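Local coordinates for PUA domain-containing protein (Archaeoglobus fulgidus DSM 4304, PDB 2Q07), which is of unknown function but belongs to the archaeosine synthase type 1 family and probably binds RNA in tRNA modification, this fragment including its pre-PUA and PUA domains, at residues Leu173-Trp185 with Met214-Leu226. Residues are numbered along the deposited sequence; the frame is centred on the assembly and turned at random.
Sequences LEHMLSYQFGITW and MLDIYEKIAAYLL
Leu215 drives its branched end into helix 168-181: its CD1 lies 3.5 Å from Leu177 CG, and its own CG rests against CB of Met176 (selenomethionine in the crystal). Leu215 CD2 meets Leu173 CD2, so one leucine fills the space between three helical side chains. Gln180 lies across the same residue at about a right angle, its amide close to the Leu215 backbone and beside Met214; an alanine here would probably leave the Leu215 backbone without its amide neighbour and open a gap beside the Leu215 side chain. Phe181, the last residue of the helix, packs through both ring faces: Leu225 CD1 sits over one, 4.1 Å from the ring centroid, while CB of Gln180 covers the opposite face. Ile217 CG2 approaches the ring obliquely, 3.4 Å from Phe181 CE1. Gly182 follows with positive phi, which costs a residue without a side chain little, and starts the turn that brings Ile183 and Trp185 to helix 219-227. Ile183 CD1 touches Ile221, Tyr224 and Leu225, reaching them with CG1 between backbone N and carbonyl carbon (chi1 76°). Ile221 CG1 stands almost on the normal of the Trp185 five-membered ring, a CH-pi contact of 4.1 Å, and the indole turns its edge to the face of Tyr224 in a T-shaped pair with planes at 78°. Lys220 lays CB against Trp185 CH2, 3.8 Å away, while its NZ hydrogen-bonds to Arg204 O. Farther out, Leu205 touches Trp185, and Val261 of the PUA region touches Phe181. Largely buried apolar and CH-pi packing thus joins helix, strand and second helix within the pre-PUA domain, with one amide set where its polar atoms can suit the strand backbone.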
loop_
_atom_site.group_PDB
_atom_site.type_symbol
_atom_site.label_atom_id
_atom_site.label_comp_id
_atom_site.label_asym_id
_atom_site.label_seq_id
_atom_site.Cartn_x
_atom_site.Cartn_y
_atom_site.Cartn_z
ATOM N N LEU A 173 -4.786 -5.737 -0.604
ATOM C CA LEU A 173 -5.946 -5.147 0.038
ATOM C C LEU A 173 -5.753 -5.125 1.549
ATOM O O LEU A 173 -6.077 -4.130 2.202
ATOM C CB LEU A 173 -7.216 -5.925 -0.338
ATOM C CG LEU A 173 -7.739 -5.778 -1.774
ATOM C CD1 LEU A 173 -8.938 -6.707 -1.976
ATOM C CD2 LEU A 173 -8.148 -4.330 -2.045
ATOM N N GLU A 174 -5.213 -6.207 2.106
ATOM C CA GLU A 174 -4.977 -6.264 3.546
ATOM C C GLU A 174 -3.975 -5.188 3.958
ATOM O O GLU A 174 -4.135 -4.558 5.003
ATOM C CB GLU A 174 -4.444 -7.637 3.974
ATOM C CG GLU A 174 -5.388 -8.783 3.658
ATOM C CD GLU A 174 -4.852 -10.133 4.095
ATOM O OE1 GLU A 174 -3.637 -10.388 3.922
ATOM O OE2 GLU A 174 -5.652 -10.948 4.605
ATOM N N HIS A 175 -2.943 -4.983 3.140
ATOM C CA HIS A 175 -1.925 -3.981 3.446
ATOM C C HIS A 175 -2.452 -2.561 3.347
ATOM O O HIS A 175 -1.981 -1.682 4.053
ATOM C CB HIS A 175 -0.694 -4.128 2.536
ATOM C CG HIS A 175 0.315 -5.113 3.040
ATOM N ND1 HIS A 175 0.080 -6.469 3.073
ATOM C CD2 HIS A 175 1.548 -4.932 3.573
ATOM C CE1 HIS A 175 1.121 -7.082 3.610
ATOM N NE2 HIS A 175 2.025 -6.171 3.925
HETATM N N MSE A 176 -3.419 -2.324 2.467
HETATM C CA MSE A 176 -3.969 -0.977 2.334
HETATM C C MSE A 176 -4.834 -0.633 3.543
HETATM O O MSE A 176 -4.838 0.505 4.007
HETATM C CB MSE A 176 -4.769 -0.858 1.044
HETATM C CG MSE A 176 -3.914 -1.108 -0.183
HETATM SE SE MSE A 176 -4.846 -0.798 -1.819
HETATM C CE MSE A 176 -5.519 -2.557 -2.169
ATOM N N LEU A 177 -5.564 -1.624 4.043
ATOM C CA LEU A 177 -6.408 -1.452 5.221
ATOM C C LEU A 177 -5.509 -1.140 6.422
ATOM O O LEU A 177 -5.785 -0.239 7.224
ATOM C CB LEU A 177 -7.194 -2.741 5.477
ATOM C CG LEU A 177 -8.479 -2.921 4.676
ATOM C CD1 LEU A 177 -9.124 -4.266 5.021
ATOM C CD2 LEU A 177 -9.436 -1.767 5.013
ATOM N N SER A 178 -4.423 -1.898 6.529
ATOM C CA SER A 178 -3.447 -1.731 7.598
ATOM C C SER A 178 -2.858 -0.323 7.518
ATOM O O SER A 178 -2.838 0.414 8.498
ATOM C CB SER A 178 -2.347 -2.784 7.444
ATOM O OG SER A 178 -1.442 -2.761 8.530
ATOM N N TYR A 179 -2.394 0.041 6.325
ATOM C CA TYR A 179 -1.813 1.354 6.078
ATOM C C TYR A 179 -2.755 2.487 6.533
ATOM O O TYR A 179 -2.406 3.315 7.378
ATOM C CB TYR A 179 -1.520 1.498 4.577
ATOM C CG TYR A 179 -0.777 2.758 4.194
ATOM C CD1 TYR A 179 0.613 2.762 4.082
ATOM C CD2 TYR A 179 -1.460 3.955 3.969
ATOM C CE1 TYR A 179 1.306 3.918 3.759
ATOM C CE2 TYR A 179 -0.775 5.125 3.645
ATOM C CZ TYR A 179 0.609 5.096 3.545
ATOM O OH TYR A 179 1.302 6.241 3.254
ATOM N N GLN A 180 -3.954 2.501 5.968
ATOM C CA GLN A 180 -4.948 3.536 6.254
ATOM C C GLN A 180 -5.637 3.521 7.610
ATOM O O GLN A 180 -5.889 4.581 8.179
ATOM C CB GLN A 180 -6.026 3.514 5.175
ATOM C CG GLN A 180 -5.504 3.761 3.780
ATOM C CD GLN A 180 -6.554 3.506 2.725
ATOM O OE1 GLN A 180 -7.651 4.053 2.786
ATOM N NE2 GLN A 180 -6.218 2.680 1.743
ATOM N N PHE A 181 -5.931 2.338 8.135
ATOM C CA PHE A 181 -6.649 2.242 9.405
ATOM C C PHE A 181 -5.988 1.419 10.499
ATOM O O PHE A 181 -6.483 1.386 11.627
ATOM C CB PHE A 181 -8.052 1.673 9.153
ATOM C CG PHE A 181 -8.782 2.336 8.027
ATOM C CD1 PHE A 181 -9.032 1.644 6.843
ATOM C CD2 PHE A 181 -9.205 3.657 8.136
ATOM C CE1 PHE A 181 -9.689 2.250 5.787
ATOM C CE2 PHE A 181 -9.868 4.281 7.078
ATOM C CZ PHE A 181 -10.110 3.575 5.902
ATOM N N GLY A 182 -4.887 0.743 10.182
ATOM C CA GLY A 182 -4.225 -0.054 11.193
ATOM C C GLY A 182 -5.055 -1.253 11.598
ATOM O O GLY A 182 -5.000 -1.688 12.749
ATOM N N ILE A 183 -5.848 -1.778 10.665
ATOM C CA ILE A 183 -6.666 -2.962 10.931
ATOM C C ILE A 183 -6.594 -3.865 9.704
ATOM O O ILE A 183 -5.972 -3.517 8.695
ATOM C CB ILE A 183 -8.179 -2.635 11.154
ATOM C CG1 ILE A 183 -8.857 -2.319 9.814
ATOM C CG2 ILE A 183 -8.346 -1.463 12.120
ATOM C CD1 ILE A 183 -10.344 -1.993 9.938
ATOM N N THR A 184 -7.238 -5.023 9.799
ATOM C CA THR A 184 -7.306 -5.945 8.685
ATOM C C THR A 184 -8.715 -6.526 8.653
ATOM O O THR A 184 -9.469 -6.381 9.612
ATOM C CB THR A 184 -6.280 -7.088 8.798
ATOM O OG1 THR A 184 -6.216 -7.773 7.540
ATOM C CG2 THR A 184 -6.668 -8.073 9.896
ATOM N N TRP A 185 -9.074 -7.167 7.548
ATOM C CA TRP A 185 -10.399 -7.748 7.416
ATOM C C TRP A 185 -10.386 -8.880 6.407
ATOM O O TRP A 185 -9.536 -8.924 5.520
ATOM C CB TRP A 185 -11.409 -6.692 6.954
ATOM C CG TRP A 185 -12.347 -6.213 8.017
ATOM C CD1 TRP A 185 -12.064 -5.356 9.046
ATOM C CD2 TRP A 185 -13.730 -6.537 8.135
ATOM N NE1 TRP A 185 -13.193 -5.123 9.796
ATOM C CE2 TRP A 185 -14.232 -5.835 9.258
ATOM C CE3 TRP A 185 -14.601 -7.352 7.401
ATOM C CZ2 TRP A 185 -15.562 -5.924 9.662
ATOM C CZ3 TRP A 185 -15.918 -7.441 7.801
ATOM C CH2 TRP A 185 -16.389 -6.729 8.923
HETATM N N MSE A 214 -6.410 5.142 -2.839
HETATM C CA MSE A 214 -6.605 4.639 -1.483
HETATM C C MSE A 214 -7.870 3.798 -1.454
HETATM O O MSE A 214 -8.614 3.756 -2.430
HETATM C CB MSE A 214 -6.736 5.799 -0.491
HETATM C CG MSE A 214 -8.065 6.537 -0.560
HETATM SE SE MSE A 214 -8.041 8.232 0.398
HETATM C CE MSE A 214 -7.632 7.576 2.165
ATOM N N LEU A 215 -8.112 3.139 -0.329
ATOM C CA LEU A 215 -9.292 2.301 -0.170
ATOM C C LEU A 215 -10.498 3.099 0.279
ATOM O O LEU A 215 -10.385 3.964 1.143
ATOM C CB LEU A 215 -9.057 1.218 0.885
ATOM C CG LEU A 215 -8.331 -0.079 0.543
ATOM C CD1 LEU A 215 -8.299 -0.958 1.780
ATOM C CD2 LEU A 215 -9.036 -0.791 -0.592
ATOM N N ASP A 216 -11.645 2.810 -0.324
ATOM C CA ASP A 216 -12.885 3.439 0.082
ATOM C C ASP A 216 -13.490 2.324 0.933
ATOM O O ASP A 216 -13.357 1.151 0.578
ATOM C CB ASP A 216 -13.794 3.725 -1.121
ATOM C CG ASP A 216 -14.932 4.668 -0.772
ATOM O OD1 ASP A 216 -15.161 4.888 0.437
ATOM O OD2 ASP A 216 -15.595 5.190 -1.694
ATOM N N ILE A 217 -14.130 2.665 2.049
ATOM C CA ILE A 217 -14.733 1.653 2.922
ATOM C C ILE A 217 -16.237 1.832 3.049
ATOM O O ILE A 217 -16.750 2.934 2.865
ATOM C CB ILE A 217 -14.143 1.700 4.345
ATOM C CG1 ILE A 217 -14.365 3.091 4.947
ATOM C CG2 ILE A 217 -12.661 1.328 4.309
ATOM C CD1 ILE A 217 -13.977 3.211 6.414
ATOM N N TYR A 218 -16.935 0.753 3.390
ATOM C CA TYR A 218 -18.380 0.812 3.537
ATOM C C TYR A 218 -18.893 0.573 4.957
ATOM O O TYR A 218 -18.138 0.726 5.906
ATOM C CB TYR A 218 -19.025 -0.107 2.502
ATOM C CG TYR A 218 -18.608 0.330 1.105
ATOM C CD1 TYR A 218 -17.453 -0.184 0.508
ATOM C CD2 TYR A 218 -19.292 1.342 0.439
ATOM C CE1 TYR A 218 -16.991 0.304 -0.715
ATOM C CE2 TYR A 218 -18.838 1.844 -0.788
ATOM C CZ TYR A 218 -17.686 1.319 -1.354
ATOM O OH TYR A 218 -17.216 1.816 -2.541
ATOM N N GLU A 219 -20.161 0.200 5.103
ATOM C CA GLU A 219 -20.773 0.050 6.428
ATOM C C GLU A 219 -20.121 -0.764 7.541
ATOM O O GLU A 219 -19.882 -0.240 8.625
ATOM C CB GLU A 219 -22.229 -0.415 6.294
ATOM C CG GLU A 219 -23.085 0.028 7.486
ATOM C CD GLU A 219 -24.477 -0.596 7.513
ATOM O OE1 GLU A 219 -25.066 -0.810 6.432
ATOM O OE2 GLU A 219 -24.989 -0.851 8.624
ATOM N N LYS A 220 -19.856 -2.039 7.292
ATOM C CA LYS A 220 -19.272 -2.918 8.303
ATOM C C LYS A 220 -17.940 -2.427 8.852
ATOM O O LYS A 220 -17.719 -2.450 10.064
ATOM C CB LYS A 220 -19.096 -4.334 7.742
ATOM C CG LYS A 220 -20.007 -4.653 6.571
ATOM C CD LYS A 220 -19.627 -3.785 5.368
ATOM C CE LYS A 220 -20.602 -3.884 4.230
ATOM N NZ LYS A 220 -20.281 -2.823 3.245
ATOM N N ILE A 221 -17.052 -1.980 7.967
ATOM C CA ILE A 221 -15.749 -1.499 8.403
ATOM C C ILE A 221 -15.865 -0.193 9.168
ATOM O O ILE A 221 -15.295 -0.067 10.244
ATOM C CB ILE A 221 -14.776 -1.312 7.215
ATOM C CG1 ILE A 221 -14.509 -2.669 6.561
ATOM C CG2 ILE A 221 -13.482 -0.683 7.700
ATOM C CD1 ILE A 221 -13.416 -2.660 5.516
ATOM N N ALA A 222 -16.592 0.768 8.601
ATOM C CA ALA A 222 -16.819 2.061 9.242
ATOM C C ALA A 222 -17.423 1.815 10.628
ATOM O O ALA A 222 -17.085 2.506 11.593
ATOM C CB ALA A 222 -17.781 2.911 8.390
ATOM N N ALA A 223 -18.317 0.829 10.704
ATOM C CA ALA A 223 -18.978 0.454 11.954
ATOM C C ALA A 223 -17.930 -0.034 12.940
ATOM O O ALA A 223 -17.950 0.330 14.115
ATOM C CB ALA A 223 -20.012 -0.647 11.700
ATOM N N TYR A 224 -17.005 -0.853 12.452
ATOM C CA TYR A 224 -15.944 -1.373 13.299
ATOM C C TYR A 224 -15.066 -0.235 13.808
ATOM O O TYR A 224 -14.762 -0.174 14.999
ATOM C CB TYR A 224 -15.086 -2.379 12.534
ATOM C CG TYR A 224 -13.940 -2.915 13.357
ATOM C CD1 TYR A 224 -14.158 -3.878 14.346
ATOM C CD2 TYR A 224 -12.642 -2.447 13.166
ATOM C CE1 TYR A 224 -13.112 -4.363 15.123
ATOM C CE2 TYR A 224 -11.584 -2.926 13.940
ATOM C CZ TYR A 224 -11.827 -3.884 14.914
ATOM O OH TYR A 224 -10.784 -4.369 15.671
ATOM N N LEU A 225 -14.659 0.664 12.911
ATOM C CA LEU A 225 -13.816 1.805 13.290
ATOM C C LEU A 225 -14.525 2.707 14.311
ATOM O O LEU A 225 -13.898 3.238 15.234
ATOM C CB LEU A 225 -13.433 2.637 12.050
ATOM C CG LEU A 225 -12.586 1.977 10.947
ATOM C CD1 LEU A 225 -12.507 2.890 9.729
ATOM C CD2 LEU A 225 -11.201 1.685 11.479
ATOM N N LEU A 226 -15.830 2.881 14.136
ATOM C CA LEU A 226 -16.627 3.701 15.041
ATOM C C LEU A 226 -16.610 3.064 16.429
ATOM O O LEU A 226 -16.456 3.755 17.434
ATOM C CB LEU A 226 -18.068 3.807 14.528
ATOM C CG LEU A 226 -19.025 4.737 15.282
ATOM C CD1 LEU A 226 -18.441 6.139 15.318
ATOM C CD2 LEU A 226 -20.382 4.750 14.602
#